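Local coordinates for protein cleavage stimulation factor 77 (Encephalitozoon cuniculi, PDB 2UY1) that probably binds mRNA and is thought to serve as the helical-repeat CstF-77 (suppressor of forked) subunit of the machinery that forms mRNA 3' ends, at residues S171-A176 / G434-Y439; D244-S249 / G263-K268; L288-L293 / F446-L451; N372-F377 / D388-Y393; M411-I414 / A418-P421. One frame throughout, in Å; residues are numbered along the deposited sequence.

Interaction 1 of 5, residues S171-A176 / G434-Y439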
# COMPACT_ATOMS: atom_id res chain seq x y z
N SER B 171 11.49 31.77 -5.09
CA SER B 171 10.61 30.60 -4.95
C SER B 171 10.45 29.84 -6.22
O SER B 171 11.37 29.79 -6.95
CB SER B 171 9.25 31.05 -4.60
OG SER B 171 8.83 31.84 -5.63
N VAL B 172 9.33 29.15 -6.45
CA VAL B 172 7.95 29.60 -6.53
C VAL B 172 7.31 29.32 -5.17
O VAL B 172 6.36 29.92 -4.77
CB VAL B 172 7.20 28.77 -7.62
CG1 VAL B 172 5.80 28.49 -7.29
CG2 VAL B 172 7.31 29.36 -8.99
N LYS B 173 7.92 28.41 -4.45
CA LYS B 173 7.46 27.93 -3.17
C LYS B 173 7.77 28.88 -2.01
O LYS B 173 7.08 28.89 -1.03
CB LYS B 173 8.07 26.57 -2.92
CG LYS B 173 8.03 26.08 -1.50
CD LYS B 173 8.70 24.77 -1.38
CE LYS B 173 8.06 23.88 -0.34
NZ LYS B 173 7.26 24.58 0.66
N ASN B 174 8.84 29.67 -2.14
CA ASN B 174 9.08 30.76 -1.21
C ASN B 174 8.29 32.00 -1.46
O ASN B 174 7.96 32.68 -0.56
CB ASN B 174 10.57 31.05 -1.01
CG ASN B 174 11.30 29.91 -0.35
OD1 ASN B 174 10.93 29.47 0.69
ND2 ASN B 174 12.29 29.43 -0.99
N ALA B 175 7.95 32.26 -2.70
CA ALA B 175 6.94 33.24 -3.03
C ALA B 175 5.65 33.01 -2.31
O ALA B 175 5.12 33.92 -1.77
CB ALA B 175 6.72 33.29 -4.50
N ALA B 176 5.16 31.79 -2.34
CA ALA B 176 3.98 31.33 -1.59
C ALA B 176 4.18 31.59 -0.12
O ALA B 176 3.34 32.19 0.51
CB ALA B 176 3.78 29.84 -1.81
N GLY B 434 -0.94 26.97 3.61
CA GLY B 434 -1.07 28.34 3.06
C GLY B 434 -1.64 28.36 1.64
O GLY B 434 -2.48 27.53 1.30
N ILE B 435 -1.17 29.29 0.79
CA ILE B 435 -1.77 29.45 -0.53
C ILE B 435 -1.36 28.35 -1.53
O ILE B 435 -2.10 28.03 -2.49
CB ILE B 435 -1.59 30.91 -1.09
CG1 ILE B 435 -2.45 31.09 -2.36
CG2 ILE B 435 -0.09 31.24 -1.30
CD1 ILE B 435 -3.91 31.43 -2.08
N LEU B 436 -0.19 27.75 -1.31
CA LEU B 436 0.18 26.56 -2.10
C LEU B 436 -0.64 25.31 -1.70
O LEU B 436 -1.01 24.53 -2.53
CB LEU B 436 1.68 26.29 -1.94
CG LEU B 436 2.43 25.26 -2.79
CD1 LEU B 436 2.21 25.40 -4.28
CD2 LEU B 436 3.92 25.34 -2.47
N GLY B 437 -0.88 25.16 -0.41
CA GLY B 437 -1.91 24.27 0.12
C GLY B 437 -3.23 24.38 -0.60
O GLY B 437 -3.80 23.36 -1.04
N ARG B 438 -3.71 25.62 -0.75
CA ARG B 438 -4.96 25.90 -1.47
C ARG B 438 -4.93 25.42 -2.92
O ARG B 438 -5.88 24.82 -3.42
CB ARG B 438 -5.30 27.40 -1.38
CG ARG B 438 -5.86 27.77 -0.02
CD ARG B 438 -5.93 29.26 0.21
NE ARG B 438 -6.22 29.58 1.62
CZ ARG B 438 -7.45 29.75 2.15
NH1 ARG B 438 -8.56 29.60 1.40
NH2 ARG B 438 -7.57 30.08 3.43
N TYR B 439 -3.83 25.72 -3.61
CA TYR B 439 -3.60 25.29 -4.96
C TYR B 439 -3.69 23.78 -5.04
O TYR B 439 -4.35 23.30 -5.94
CB TYR B 439 -2.19 25.74 -5.44
CG TYR B 439 -1.73 25.06 -6.72
CD1 TYR B 439 -2.20 25.47 -7.98
CD2 TYR B 439 -0.83 24.00 -6.67
CE1 TYR B 439 -1.78 24.86 -9.13
CE2 TYR B 439 -0.41 23.38 -7.80
CZ TYR B 439 -0.90 23.80 -9.04
OH TYR B 439 -0.44 23.17 -10.17

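Interaction 2 of 5, residues D244-S249 / G263-K268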
# COMPACT_ATOMS: atom_id res chain seq x y z
N ASP B 244 1.49 27.20 -19.38
CA ASP B 244 1.25 26.09 -20.28
C ASP B 244 0.14 25.04 -19.95
O ASP B 244 -0.59 24.61 -20.84
CB ASP B 244 2.60 25.41 -20.53
CG ASP B 244 2.90 25.26 -22.00
OD1 ASP B 244 2.72 26.28 -22.74
OD2 ASP B 244 3.31 24.13 -22.41
N GLY B 245 0.04 24.60 -18.70
CA GLY B 245 -0.87 23.48 -18.31
C GLY B 245 -2.40 23.60 -18.47
O GLY B 245 -2.93 24.69 -18.76
N MET B 246 -3.09 22.47 -18.32
CA MET B 246 -4.55 22.39 -18.18
C MET B 246 -5.14 23.04 -16.89
O MET B 246 -6.25 23.51 -16.92
CB MET B 246 -4.95 20.92 -18.28
CG MET B 246 -6.43 20.54 -18.06
SD MET B 246 -6.72 18.97 -18.87
CE MET B 246 -6.61 19.55 -20.57
N PHE B 247 -4.41 23.02 -15.76
CA PHE B 247 -4.95 23.55 -14.46
C PHE B 247 -5.72 24.90 -14.56
O PHE B 247 -6.87 25.02 -14.11
CB PHE B 247 -3.83 23.67 -13.37
CG PHE B 247 -4.32 24.24 -12.07
CD1 PHE B 247 -4.74 23.39 -11.02
CD2 PHE B 247 -4.41 25.62 -11.88
CE1 PHE B 247 -5.21 23.92 -9.83
CE2 PHE B 247 -4.90 26.16 -10.70
CZ PHE B 247 -5.31 25.31 -9.66
N LEU B 248 -5.05 25.92 -15.11
CA LEU B 248 -5.61 27.28 -15.10
C LEU B 248 -6.84 27.40 -15.96
O LEU B 248 -7.68 28.22 -15.67
CB LEU B 248 -4.56 28.35 -15.53
CG LEU B 248 -3.65 28.98 -14.50
CD1 LEU B 248 -2.87 30.11 -15.17
CD2 LEU B 248 -4.36 29.56 -13.31
N SER B 249 -6.96 26.56 -17.00
CA SER B 249 -8.19 26.53 -17.81
C SER B 249 -9.35 25.88 -17.07
O SER B 249 -10.50 26.32 -17.21
CB SER B 249 -7.96 25.87 -19.17
OG SER B 249 -6.95 26.59 -19.90
N GLY B 263 -15.01 22.74 -24.40
CA GLY B 263 -15.08 22.44 -25.84
C GLY B 263 -13.84 22.92 -26.55
O GLY B 263 -13.32 22.23 -27.42
N ASP B 264 -13.38 24.13 -26.22
CA ASP B 264 -12.21 24.72 -26.89
C ASP B 264 -10.95 23.88 -26.69
O ASP B 264 -10.18 23.65 -27.62
CB ASP B 264 -11.93 26.15 -26.40
CG ASP B 264 -12.97 27.18 -26.89
OD1 ASP B 264 -13.95 26.84 -27.64
OD2 ASP B 264 -12.78 28.35 -26.49
N LEU B 265 -10.72 23.46 -25.45
CA LEU B 265 -9.59 22.57 -25.13
C LEU B 265 -9.71 21.15 -25.70
O LEU B 265 -8.71 20.51 -25.97
CB LEU B 265 -9.34 22.53 -23.62
CG LEU B 265 -8.01 23.18 -23.22
CD1 LEU B 265 -7.73 24.41 -24.04
CD2 LEU B 265 -7.94 23.45 -21.73
N LYS B 266 -10.92 20.67 -25.86
CA LYS B 266 -11.12 19.41 -26.53
C LYS B 266 -10.64 19.52 -27.97
O LYS B 266 -9.77 18.78 -28.37
CB LYS B 266 -12.59 18.96 -26.45
CG LYS B 266 -12.92 17.79 -27.39
CD LYS B 266 -14.44 17.52 -27.49
CE LYS B 266 -15.23 18.59 -28.28
NZ LYS B 266 -16.70 18.27 -28.15
N ARG B 267 -11.16 20.51 -28.70
CA ARG B 267 -10.75 20.75 -30.11
C ARG B 267 -9.23 20.89 -30.29
O ARG B 267 -8.68 20.36 -31.26
CB ARG B 267 -11.47 21.97 -30.68
CG ARG B 267 -12.98 21.78 -30.72
CD ARG B 267 -13.70 22.93 -31.40
NE ARG B 267 -13.99 24.01 -30.46
CZ ARG B 267 -15.02 24.03 -29.62
NH1 ARG B 267 -15.89 23.02 -29.60
NH2 ARG B 267 -15.17 25.08 -28.81
N LYS B 268 -8.57 21.57 -29.34
CA LYS B 268 -7.11 21.83 -29.36
C LYS B 268 -6.33 20.53 -29.25
O LYS B 268 -5.55 20.21 -30.13
CB LYS B 268 -6.69 22.85 -28.29
CG LYS B 268 -5.31 22.60 -27.62
CD LYS B 268 -4.95 23.68 -26.57
CE LYS B 268 -3.79 23.27 -25.63
NZ LYS B 268 -2.42 23.00 -26.24

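Interaction 3 of 5, residues L288-L293 / F446-L451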
# COMPACT_ATOMS: atom_id res chain seq x y z
N LEU B 288 -10.94 16.42 -19.36
CA LEU B 288 -11.79 17.54 -19.74
C LEU B 288 -13.26 17.18 -19.58
O LEU B 288 -14.04 17.97 -19.06
CB LEU B 288 -11.55 17.94 -21.22
CG LEU B 288 -10.28 18.71 -21.48
CD1 LEU B 288 -10.05 18.73 -22.99
CD2 LEU B 288 -10.42 20.07 -20.84
N ARG B 289 -13.62 15.98 -20.03
CA ARG B 289 -14.99 15.49 -19.93
C ARG B 289 -15.50 15.42 -18.52
O ARG B 289 -16.58 15.90 -18.21
CB ARG B 289 -15.08 14.11 -20.55
CG ARG B 289 -15.02 14.13 -22.05
CD ARG B 289 -14.94 12.71 -22.58
NE ARG B 289 -13.83 12.53 -23.51
CZ ARG B 289 -13.93 12.11 -24.77
NH1 ARG B 289 -15.12 11.83 -25.29
NH2 ARG B 289 -12.84 11.98 -25.52
N ILE B 290 -14.70 14.80 -17.66
CA ILE B 290 -14.99 14.70 -16.27
C ILE B 290 -15.20 16.12 -15.67
O ILE B 290 -16.18 16.38 -14.99
CB ILE B 290 -13.85 13.87 -15.55
CG1 ILE B 290 -14.14 12.38 -15.71
CG2 ILE B 290 -13.70 14.31 -14.05
CD1 ILE B 290 -12.87 11.49 -15.46
N ASN B 291 -14.28 17.04 -15.96
CA ASN B 291 -14.33 18.38 -15.41
C ASN B 291 -15.45 19.27 -15.95
O ASN B 291 -16.02 20.10 -15.22
CB ASN B 291 -12.94 19.03 -15.38
CG ASN B 291 -12.13 18.59 -14.09
OD1 ASN B 291 -12.48 18.95 -12.98
ND2 ASN B 291 -11.13 17.78 -14.28
N HIS B 292 -15.85 18.94 -17.17
CA HIS B 292 -16.93 19.58 -17.89
C HIS B 292 -18.20 19.07 -17.30
O HIS B 292 -19.04 19.88 -16.92
CB HIS B 292 -16.82 19.27 -19.40
CG HIS B 292 -17.86 19.96 -20.25
ND1 HIS B 292 -18.18 19.78 -21.55
CD2 HIS B 292 -18.65 20.99 -19.79
CE1 HIS B 292 -19.16 20.70 -21.86
NE2 HIS B 292 -19.43 21.41 -20.78
N LEU B 293 -18.31 17.75 -17.10
CA LEU B 293 -19.47 17.19 -16.38
C LEU B 293 -19.66 17.81 -15.01
O LEU B 293 -20.81 18.08 -14.61
CB LEU B 293 -19.41 15.63 -16.24
CG LEU B 293 -19.68 14.82 -17.52
CD1 LEU B 293 -19.19 13.39 -17.32
CD2 LEU B 293 -21.14 14.82 -17.90
N PHE B 446 -9.39 18.54 -9.28
CA PHE B 446 -9.56 18.46 -10.74
C PHE B 446 -9.07 17.09 -11.19
O PHE B 446 -9.63 16.53 -12.15
CB PHE B 446 -8.74 19.50 -11.52
CG PHE B 446 -9.16 20.94 -11.31
CD1 PHE B 446 -10.47 21.34 -11.43
CD2 PHE B 446 -8.20 21.92 -11.06
CE1 PHE B 446 -10.87 22.68 -11.24
CE2 PHE B 446 -8.59 23.28 -10.92
CZ PHE B 446 -9.93 23.64 -11.00
N ASN B 447 -8.03 16.57 -10.52
CA ASN B 447 -7.47 15.20 -10.85
C ASN B 447 -8.48 14.12 -10.39
O ASN B 447 -9.18 14.36 -9.44
CB ASN B 447 -6.06 15.00 -10.23
CG ASN B 447 -5.00 15.87 -10.90
OD1 ASN B 447 -5.15 16.24 -12.06
ND2 ASN B 447 -3.93 16.22 -10.16
N PHE B 448 -8.61 12.98 -11.08
CA PHE B 448 -9.61 11.95 -10.70
C PHE B 448 -8.90 10.61 -10.64
O PHE B 448 -8.38 10.11 -11.66
CB PHE B 448 -10.83 11.88 -11.67
CG PHE B 448 -11.83 10.75 -11.35
CD1 PHE B 448 -12.61 10.77 -10.16
CD2 PHE B 448 -11.98 9.66 -12.20
CE1 PHE B 448 -13.54 9.74 -9.87
CE2 PHE B 448 -12.88 8.64 -11.91
CZ PHE B 448 -13.67 8.68 -10.74
N LEU B 449 -8.84 10.03 -9.46
CA LEU B 449 -8.08 8.81 -9.28
C LEU B 449 -6.63 9.01 -9.81
O LEU B 449 -5.97 9.94 -9.37
CB LEU B 449 -8.79 7.66 -9.97
CG LEU B 449 -10.22 7.45 -9.40
CD1 LEU B 449 -10.82 6.26 -10.00
CD2 LEU B 449 -10.15 7.28 -7.88
N ASP B 450 -6.17 8.16 -10.72
CA ASP B 450 -4.81 8.23 -11.26
C ASP B 450 -4.73 9.04 -12.58
O ASP B 450 -3.63 9.25 -13.16
CB ASP B 450 -4.29 6.81 -11.49
CG ASP B 450 -5.07 6.08 -12.52
OD1 ASP B 450 -6.27 5.80 -12.26
OD2 ASP B 450 -4.47 5.82 -13.61
N LEU B 451 -5.90 9.48 -13.04
CA LEU B 451 -6.01 10.42 -14.13
C LEU B 451 -5.63 11.81 -13.60
O LEU B 451 -6.38 12.41 -12.84
CB LEU B 451 -7.45 10.45 -14.61
CG LEU B 451 -7.77 11.11 -15.95
CD1 LEU B 451 -6.94 10.50 -17.09
CD2 LEU B 451 -9.26 10.89 -16.18

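Interaction 4 of 5, residues N372-F377 / D388-Y393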
# COMPACT_ATOMS: atom_id res chain seq x y z
N ASN B 372 -24.74 -8.68 -6.19
CA ASN B 372 -24.15 -8.19 -7.42
C ASN B 372 -22.64 -8.28 -7.47
O ASN B 372 -22.09 -8.63 -8.53
CB ASN B 372 -24.60 -6.76 -7.73
CG ASN B 372 -26.04 -6.72 -8.15
OD1 ASN B 372 -26.52 -7.84 -8.77
ND2 ASN B 372 -26.73 -5.73 -7.92
N ALA B 373 -22.01 -7.93 -6.35
CA ALA B 373 -20.57 -8.04 -6.23
C ALA B 373 -20.14 -9.45 -6.56
O ALA B 373 -19.21 -9.64 -7.36
CB ALA B 373 -20.09 -7.60 -4.79
N ARG B 374 -20.81 -10.44 -5.97
CA ARG B 374 -20.39 -11.83 -6.12
C ARG B 374 -20.56 -12.36 -7.54
O ARG B 374 -19.66 -13.02 -8.07
CB ARG B 374 -21.14 -12.75 -5.15
CG ARG B 374 -20.76 -12.62 -3.70
CD ARG B 374 -21.80 -13.43 -2.92
NE ARG B 374 -21.55 -13.52 -1.48
CZ ARG B 374 -20.50 -14.10 -0.92
NH1 ARG B 374 -19.53 -14.63 -1.66
NH2 ARG B 374 -20.40 -14.15 0.40
N ALA B 375 -21.69 -12.04 -8.16
CA ALA B 375 -21.93 -12.36 -9.58
C ALA B 375 -20.94 -11.72 -10.53
O ALA B 375 -20.54 -12.34 -11.54
CB ALA B 375 -23.34 -11.95 -9.97
N LEU B 376 -20.55 -10.47 -10.25
CA LEU B 376 -19.56 -9.80 -11.10
C LEU B 376 -18.16 -10.48 -10.97
O LEU B 376 -17.50 -10.76 -12.01
CB LEU B 376 -19.51 -8.29 -10.82
CG LEU B 376 -18.46 -7.49 -11.60
CD1 LEU B 376 -18.86 -7.39 -13.14
CD2 LEU B 376 -18.17 -6.12 -10.96
N PHE B 377 -17.71 -10.69 -9.73
CA PHE B 377 -16.46 -11.40 -9.43
C PHE B 377 -16.34 -12.72 -10.20
O PHE B 377 -15.27 -12.99 -10.75
CB PHE B 377 -16.37 -11.64 -7.92
CG PHE B 377 -15.03 -12.16 -7.43
CD1 PHE B 377 -13.95 -11.30 -7.18
CD2 PHE B 377 -14.88 -13.53 -7.15
CE1 PHE B 377 -12.72 -11.80 -6.69
CE2 PHE B 377 -13.68 -14.03 -6.65
CZ PHE B 377 -12.60 -13.16 -6.41
N ASP B 388 -7.93 -10.65 -2.89
CA ASP B 388 -7.80 -10.39 -1.45
C ASP B 388 -8.98 -9.67 -0.77
O ASP B 388 -9.30 -9.99 0.41
CB ASP B 388 -6.56 -9.60 -1.14
CG ASP B 388 -5.31 -10.31 -1.57
OD1 ASP B 388 -5.36 -11.52 -1.83
OD2 ASP B 388 -4.26 -9.66 -1.59
N SER B 389 -9.63 -8.74 -1.46
CA SER B 389 -10.88 -8.11 -0.90
C SER B 389 -12.01 -9.09 -0.78
O SER B 389 -12.70 -9.13 0.27
CB SER B 389 -11.31 -6.89 -1.75
OG SER B 389 -10.17 -6.04 -1.90
N MET B 390 -12.20 -9.92 -1.79
CA MET B 390 -13.25 -10.95 -1.75
C MET B 390 -12.96 -12.03 -0.70
O MET B 390 -13.85 -12.48 -0.01
CB MET B 390 -13.45 -11.55 -3.18
CG MET B 390 -14.60 -12.53 -3.34
SD MET B 390 -16.22 -11.68 -3.21
CE MET B 390 -16.51 -11.81 -1.51
N ILE B 391 -11.71 -12.47 -0.58
CA ILE B 391 -11.32 -13.45 0.47
C ILE B 391 -11.55 -12.86 1.86
O ILE B 391 -12.01 -13.56 2.78
CB ILE B 391 -9.79 -13.92 0.27
CG1 ILE B 391 -9.67 -14.88 -0.94
CG2 ILE B 391 -9.20 -14.56 1.62
CD1 ILE B 391 -8.23 -15.00 -1.61
N GLU B 392 -11.19 -11.60 2.06
CA GLU B 392 -11.35 -10.96 3.38
C GLU B 392 -12.83 -10.76 3.74
O GLU B 392 -13.28 -11.09 4.86
CB GLU B 392 -10.64 -9.60 3.45
CG GLU B 392 -10.86 -8.77 4.84
CD GLU B 392 -10.04 -9.28 6.04
OE1 GLU B 392 -9.51 -10.42 6.01
OE2 GLU B 392 -9.91 -8.56 7.06
N TYR B 393 -13.58 -10.27 2.77
CA TYR B 393 -15.10 -10.24 2.90
C TYR B 393 -15.80 -11.58 3.27
O TYR B 393 -16.61 -11.63 4.21
CB TYR B 393 -15.68 -9.70 1.61
CG TYR B 393 -17.18 -9.39 1.70
CD1 TYR B 393 -17.62 -8.12 2.07
CD2 TYR B 393 -18.12 -10.36 1.44
CE1 TYR B 393 -18.98 -7.81 2.10
CE2 TYR B 393 -19.50 -10.06 1.48
CZ TYR B 393 -19.90 -8.81 1.81
OH TYR B 393 -21.23 -8.49 1.89

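Interaction 5 of 5, residues M411-I414 / A418-P421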
# COMPACT_ATOMS: atom_id res chain seq x y z
N MET B 411 -4.82 -19.43 -5.24
CA MET B 411 -3.52 -20.16 -5.42
C MET B 411 -3.40 -20.81 -6.78
O MET B 411 -2.27 -20.82 -7.36
CB MET B 411 -3.27 -21.21 -4.32
CG MET B 411 -3.34 -20.66 -2.89
SD MET B 411 -2.11 -19.36 -2.61
CE MET B 411 -3.09 -17.87 -2.83
N ASP B 412 -4.52 -21.36 -7.29
CA ASP B 412 -4.64 -21.85 -8.67
C ASP B 412 -4.34 -20.78 -9.73
O ASP B 412 -3.66 -21.07 -10.72
CB ASP B 412 -6.03 -22.44 -8.94
CG ASP B 412 -6.27 -23.72 -8.15
OD1 ASP B 412 -5.27 -24.31 -7.69
OD2 ASP B 412 -7.46 -24.09 -7.92
N ALA B 413 -4.88 -19.59 -9.53
CA ALA B 413 -4.71 -18.48 -10.45
C ALA B 413 -3.27 -17.96 -10.50
O ALA B 413 -2.81 -17.60 -11.57
CB ALA B 413 -5.70 -17.33 -10.09
N ILE B 414 -2.61 -17.81 -9.33
CA ILE B 414 -1.18 -17.47 -9.26
C ILE B 414 -0.38 -18.52 -10.09
O ILE B 414 0.44 -18.18 -10.97
CB ILE B 414 -0.66 -17.43 -7.80
CG1 ILE B 414 -1.37 -16.35 -6.96
CG2 ILE B 414 0.87 -17.32 -7.73
CD1 ILE B 414 -1.06 -16.45 -5.48
N ALA B 418 -2.58 -16.44 -14.15
CA ALA B 418 -3.85 -15.84 -14.55
C ALA B 418 -4.27 -14.59 -13.78
O ALA B 418 -5.37 -14.08 -14.00
CB ALA B 418 -4.98 -16.91 -14.39
N ILE B 419 -3.47 -14.09 -12.85
CA ILE B 419 -3.92 -12.88 -12.13
C ILE B 419 -3.63 -11.66 -12.99
O ILE B 419 -2.55 -11.51 -13.53
CB ILE B 419 -3.28 -12.73 -10.76
CG1 ILE B 419 -3.70 -13.91 -9.84
CG2 ILE B 419 -3.48 -11.29 -10.19
CD1 ILE B 419 -3.65 -13.66 -8.36
N LEU B 420 -4.59 -10.76 -13.13
CA LEU B 420 -4.30 -9.56 -13.90
C LEU B 420 -3.20 -8.76 -13.20
O LEU B 420 -3.13 -8.72 -11.96
CB LEU B 420 -5.55 -8.73 -14.11
CG LEU B 420 -6.68 -9.35 -14.88
CD1 LEU B 420 -7.87 -8.40 -14.65
CD2 LEU B 420 -6.27 -9.49 -16.35
N PRO B 421 -2.32 -8.13 -13.99
CA PRO B 421 -1.36 -7.16 -13.47
C PRO B 421 -1.97 -6.06 -12.55
O PRO B 421 -3.06 -5.53 -12.82
CB PRO B 421 -0.78 -6.53 -14.78
CG PRO B 421 -0.88 -7.58 -15.75
CD PRO B 421 -2.18 -8.31 -15.45

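Interaction 1 of 5, residues S171-A176 / G434-Y439
Leu436 and Ala176 meet carbon to carbon: the two CB atoms lie 4.1 Å apart, where residues 434-439 in helix 434-446 approach an early part of helix 173-184. The backbones come close as well, with 6.1 Å between the CA atoms of Ala176 and Leu436, a separation that a residue as short as alanine makes possible. Leu436 has the most surface covered here. Its CG stands opposite the backbone N (chi1 -171°), and this carries the branched end alongside the other helix until CD2 reaches CG of Lys173 at 4.3 Å. That touch is the outer margin of the contact; beyond it the lysine runs on to bring NZ close to the like-charged Arg177.

Ile435 reaches the same alanine methyl with one branch, at roughly a right angle to the leucine's approach. Its CG2 sits 4.1 Å from Ala176 CB and 4.0 Å from the carbonyl oxygen of Ala176, while CG1 and CD1 lead off in another direction. Phe218 of helix 213-225 touches both Ala176 and Ile435 and so closes over the same patch. The backbone N of Ile435 is hydrogen-bonded to Asp180 OD1, one turn further along helix 173-184. Arg438, farther along helix 434-446, forms a salt bridge with an acidic side chain of another protein chain.

The contact thus sets the last modelled helix against the alpha-solenoid, consistent with the HAT repeats of this family. Between the two segments it is held by methyl and methylene packing with no hydrogen bond, and a directional polar link is added next to it by Asp180.

Interaction 2 of 5, residues D244-S249 / G263-K268
The branch of Leu265 that does the touching is CD2, which presses on Ser249 CB at 3.5 Å and lies 3.8 Å from Ser249 OG. From the side, the methyl end of Met246 reaches the same branch, with CE 4.3 Å from Leu265 CD2. The methionine is stretched through chi1 and chi2 and turns at its sulfur (chi3 -71°), which delivers CE to the leucine although its CB does not aim there. Leu265 itself adopts an unusual first torsion, -113°, well off a staggered value.

Helices 247-255 and 260-269 are consecutive in the alpha-solenoid, and between residues 244-249 and 263-268 the touching all goes to one leucine, the CA atoms of Ser249 and Leu265 remaining 8.4 Å apart. Leu288 of the next helix, 282-300, packs against both Met246 and Leu265 and fills in behind this small apolar cluster.

Further out, residues 247 and 248 are positioned by partners on other helices. Leu248 N is hydrogen-bonded to Glu213 OE1, and the Phe247 ring projects to helix 434-446, where it meets Tyr439 and stands edge-to-face with Phe446.

Interaction 3 of 5, residues L288-L293 / F446-L451
The amide of Asn291 crosses the side chain of Phe446 at about a right angle, its plane 74° from that of the ring. ND2 gives a nearly straight hydrogen bond (N-H...O 172°) to Phe446 O at 2.9 Å. The acceptor lies in the amide plane, whereas the donor sits 19° out of the carbonyl plane. On the other arm of the amide, OD1 comes to the ring edge of Phe446, 3.5 Å from CD1. A second bond, from ND2 to Leu287 O on its own helix 282-300, helps hold the amide in this rotation.

The neighbouring residue, Ile290, works through its terminal CD1 alone. It meets Leu451 CD2 tip to tip at 3.7 Å and approaches Phe448 CD2 obliquely at 3.8 Å. Phe448 and Leu451 are brought together by a type II' beta turn, closed by backbone bonds from each to the other, and Leu449 CG covers one face of the Phe448 ring.

Phe446 is the last residue of helix 434-446, its carbonyl among those no longer used within a regular helix. The buried amide therefore satisfies a polar helix end, probably favoured by the helix dipole, while the isoleucine methyl packs the following turn against helix 282-300.

Interaction 4 of 5, residues N372-F377 / D388-Y393
Met390 lies over one face of the Phe377 ring, and this is the tight part of the contact. CG stands 3.7 Å from the ring centroid and only 10° off its normal, a CH-pi contact, with CB of Met390 3.6 Å from ring atom CE1. The sulfur follows above the same face, SD 4.5 Å from the centroid, a Met-aromatic contact. With CG of Met390 anti to the backbone N (chi1 -175°) the chain starts over the ring; the bends at chi2 and chi3 then turn CE off toward Arg374. Trp387, set edge-to-face, and Lys382, in a cation-pi contact, also attend the ring.

Arg374 makes the looser side, partly open to solvent. Its extended chain crosses Met390 at about a right angle, NH1 no nearer than 4.1 Å to CE, and NH2 comes to the edge of the Tyr393 ring, 4.3 Å from CE2. The guanidinium's stronger partner is Glu394, by a salt bridge.

The segments belong to successive helices of the solenoid; the axes of 372-377 and 388-393 approach to 12.1 Å, their N-to-C directions 136° apart. At that spacing, large side chains must fill the gap: a polarisable thioether on an aromatic face inside, and outside it an arginine whose charge is answered by glutamate.

Interaction 5 of 5, residues M411-I414 / A418-P421
Where helix 400-415 runs out, the chain folds back on its last turn through a six-to-one backbone bond, from Ala418 N to Ala413 O. The bond is 2.8 Å long with an N-H...O angle of 157°. The CB of Ala418 rests 3.6 Å from the same carbonyl oxygen of Ala413, so this exposed methyl sits beside the bond. The two alanine CB atoms are at the outer limit of contact, 4.4 Å apart.

Ile419 then lays its side chain back on the helix. Its CG1 reaches Ala413 CB at 4.0 Å, and its CD1 reaches Ile414 CG1 at 3.8 Å. Ile414 and Ile419 lie side by side and point the same way. In Ile419, CG1 stands opposite the carbonyl carbon (chi1 -63°), which turns the longer branch toward the helix.

This is the terminal helix of the solenoid arm before the chain crosses to helix 434-446, and the departing loop is held as well by the preceding helix and the loop that leads into it. Trp387 of helix 384-397 touches both Ala413 and Ile419, and Ser384 of the same helix also meets Ile419. Two residues along the chain from Ala418, Leu420 is tied by backbone hydrogen bonding to Lys382. On this surface another protein chain packs against Met411, Ile414 and Ile419.

In the fold
From the N terminus, residues 171-176 open the widest loop, which interaction 1 closes only at 434-439 on the last modelled helix. Inside it, interaction 2 closes a short loop between neighbouring helices before 288-293 opens interaction 3, which ends at 446-451 and therefore crosses interaction 1. Interactions 4 and 5 follow in series, both nested within the loops of 1 and 3, their centres about 15 Å apart at the far end of the solenoid. Interactions 1 and 3 bring helix 434-446 and its tail back to the middle of the chain; interaction 2 touches both by packing.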